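Local coordinates for heptaprenyl diphosphate synthase (HEPPP synthase) subunit 1 family protein (Staphylococcus aureus, PDB 5H9D) that probably acts as the small partner subunit of a two-component heptaprenyl diphosphate synthase, pairing with a prenyl-synthase subunit to make the long-chain isoprenoid diphosphate, at residues Leu49-Asp52 / Thr53-His57. Sequence-based numbering, arbitrary orientation.
Sequences LTID and TSMRH
The guanidinium of Arg56 receives the carboxylate of Asp52 at its edge, OD1 lying almost in the guanidinium plane, in an i to i+4 salt bridge on one turn of helix 43-65, part of the all-helical body of this subunit. Arg56 grips end-on with its two terminal nitrogens. NH1 reaches Asp52 OD1 at 2.6 Å. NH2 reaches Asp52 OD2 at 2.9 Å and also makes a weak bond to OD1. The two flat groups are not coplanar, their planes standing 49° apart, and NH1 meets OD1 from above the carboxylate, whereas NH2 approaches OD2 on its syn side. The arginine chain runs out extended through chi1 and chi2, and the bend at chi3 (-51°) turns the guanidinium back toward the acid one turn earlier. Both residues are partly exposed and touch Asn28; Arg56 also touches Lys167.

Leu49, Thr50, Ile51, Thr53, Ser54 and Met55 are buried. Ile51 and Met55 run side by side, Ile51 CG1 and Met55 CG being 4.1 Å apart; Ile51 leans on Phe81 and Ile101 of helices 70-88 and 91-112, and Met55 packs on Asn111 of the neighbouring farnesyl pyrophosphate synthetase chain, so that Met55 reaches the interface with that chain. Leu49, Thr50 and Thr53 instead meet Leu8 of helix 4-15. Backbone bonds hold the turn together, among them Ser54 N to Thr50 O at 3.0 Å, nearly straight. Thr53 turns its hydroxyl back into the helix, with OG1 beside its own backbone N (chi1 -57°). Leu49 O takes a weak bond from Thr53 N at 3.0 Å. The same oxygen accepts the hydroxyl proton of Thr53, OG1 lying 2.5 Å from Leu49 O and tilted out of the carbonyl plane.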
ATOM      1  N   LEU C  49      -5.271  14.060  13.068  1.00 63.52           N
ATOM      2  CA  LEU C  49      -4.825  15.136  12.182  1.00 61.27           C
ATOM      3  C   LEU C  49      -4.026  14.562  10.971  1.00 61.16           C
ATOM      4  O   LEU C  49      -4.028  15.148   9.871  1.00 57.26           O
ATOM      5  CB  LEU C  49      -3.995  16.161  12.979  1.00 59.16           C
ATOM      6  CG  LEU C  49      -3.429  17.383  12.223  1.00 61.32           C
ATOM      7  CD1 LEU C  49      -4.541  18.317  11.669  1.00 58.26           C
ATOM      8  CD2 LEU C  49      -2.526  18.126  13.170  1.00 58.95           C
ATOM      9  N   THR C  50      -3.387  13.402  11.167  1.00 60.40           N
ATOM     10  CA  THR C  50      -2.620  12.752  10.096  1.00 62.33           C
ATOM     11  C   THR C  50      -3.503  12.132   9.013  1.00 61.93           C
ATOM     12  O   THR C  50      -3.251  12.294   7.820  1.00 60.85           O
ATOM     13  CB  THR C  50      -1.752  11.599  10.607  1.00 63.81           C
ATOM     14  OG1 THR C  50      -1.200  11.935  11.881  1.00 67.52           O
ATOM     15  CG2 THR C  50      -0.627  11.328   9.631  1.00 62.10           C
ATOM     16  N   ILE C  51      -4.527  11.394   9.422  1.00 61.78           N
ATOM     17  CA  ILE C  51      -5.376  10.788   8.426  1.00 62.61           C
ATOM     18  C   ILE C  51      -6.139  11.873   7.655  1.00 63.03           C
ATOM     19  O   ILE C  51      -6.429  11.714   6.468  1.00 62.82           O
ATOM     20  CB  ILE C  51      -6.315   9.727   9.048  1.00 61.68           C
ATOM     21  CG1 ILE C  51      -7.020   8.974   7.926  1.00 64.37           C
ATOM     22  CG2 ILE C  51      -7.294  10.340   9.982  1.00 61.38           C
ATOM     23  CD1 ILE C  51      -6.076   8.180   7.059  1.00 61.02           C
ATOM     24  N   ASP C  52      -6.412  12.992   8.321  1.00 63.11           N
ATOM     25  CA  ASP C  52      -7.091  14.116   7.697  1.00 64.07           C
ATOM     26  C   ASP C  52      -6.134  14.733   6.666  1.00 65.18           C
ATOM     27  O   ASP C  52      -6.556  15.232   5.604  1.00 64.47           O
ATOM     28  CB  ASP C  52      -7.462  15.154   8.776  1.00 65.81           C
ATOM     29  CG  ASP C  52      -8.035  16.471   8.188  1.00 67.57           C
ATOM     30  OD1 ASP C  52      -7.253  17.418   7.955  1.00 66.00           O
ATOM     31  OD2 ASP C  52      -9.269  16.564   7.957  1.00 68.76           O
ATOM     32  N   THR C  53      -4.840  14.676   6.982  1.00 64.89           N
ATOM     33  CA  THR C  53      -3.793  15.232   6.125  1.00 65.19           C
ATOM     34  C   THR C  53      -3.558  14.429   4.836  1.00 64.24           C
ATOM     35  O   THR C  53      -3.570  14.990   3.729  1.00 64.83           O
ATOM     36  CB  THR C  53      -2.436  15.357   6.903  1.00 66.04           C
ATOM     37  OG1 THR C  53      -2.618  16.170   8.066  1.00 68.19           O
ATOM     38  CG2 THR C  53      -1.376  15.995   6.042  1.00 65.22           C
ATOM     39  N   SER C  54      -3.332  13.128   4.960  1.00 61.92           N
ATOM     40  CA  SER C  54      -3.103  12.343   3.758  1.00 61.67           C
ATOM     41  C   SER C  54      -4.315  12.474   2.843  1.00 61.15           C
ATOM     42  O   SER C  54      -4.182  12.860   1.670  1.00 59.73           O
ATOM     43  CB  SER C  54      -2.829  10.882   4.105  1.00 61.76           C
ATOM     44  OG  SER C  54      -3.805  10.369   4.989  1.00 66.97           O
ATOM     45  N   MET C  55      -5.491  12.188   3.403  1.00 60.11           N
ATOM     46  CA  MET C  55      -6.756  12.276   2.683  1.00 59.79           C
ATOM     47  C   MET C  55      -6.917  13.593   1.892  1.00 60.00           C
ATOM     48  O   MET C  55      -7.220  13.583   0.699  1.00 56.90           O
ATOM     49  CB  MET C  55      -7.906  12.112   3.676  1.00 60.83           C
ATOM     50  CG  MET C  55      -8.005  10.731   4.352  1.00 58.45           C
ATOM     51  SD  MET C  55      -8.501   9.492   3.197  0.53 58.54           S
ATOM     52  CE  MET C  55      -6.892   8.779   2.687  1.00 57.18           C
ATOM     53  N   ARG C  56      -6.698  14.732   2.545  1.00 62.13           N
ATOM     54  CA  ARG C  56      -6.826  16.014   1.840  1.00 62.79           C
ATOM     55  C   ARG C  56      -5.697  16.220   0.816  1.00 62.94           C
ATOM     56  O   ARG C  56      -5.871  16.948  -0.177  1.00 60.03           O
ATOM     57  CB  ARG C  56      -6.855  17.176   2.833  1.00 62.85           C
ATOM     58  CG  ARG C  56      -6.960  18.530   2.150  1.00 65.74           C
ATOM     59  CD  ARG C  56      -7.160  19.691   3.123  1.00 68.95           C
ATOM     60  NE  ARG C  56      -8.253  19.441   4.060  1.00 70.26           N
ATOM     61  CZ  ARG C  56      -8.082  18.930   5.275  1.00 70.47           C
ATOM     62  NH1 ARG C  56      -6.855  18.628   5.692  1.00 69.07           N
ATOM     63  NH2 ARG C  56      -9.135  18.702   6.060  1.00 70.36           N
ATOM     64  N   HIS C  57      -4.549  15.566   1.056  1.00 63.31           N
ATOM     65  CA  HIS C  57      -3.410  15.665   0.153  1.00 62.37           C
ATOM     66  C   HIS C  57      -3.691  14.915  -1.124  1.00 61.69           C
ATOM     67  O   HIS C  57      -3.453  15.427  -2.205  1.00 61.95           O
ATOM     68  CB  HIS C  57      -2.144  15.120   0.791  1.00 64.35           C
ATOM     69  CG  HIS C  57      -0.895  15.473   0.038  1.00 65.92           C
ATOM     70  ND1 HIS C  57      -0.625  16.754  -0.389  1.00 67.81           N
ATOM     71  CD2 HIS C  57       0.171  14.725  -0.332  1.00 67.00           C
ATOM     72  CE1 HIS C  57       0.551  16.786  -0.987  1.00 67.08           C
ATOM     73  NE2 HIS C  57       1.056  15.566  -0.965  1.00 70.23           N
TER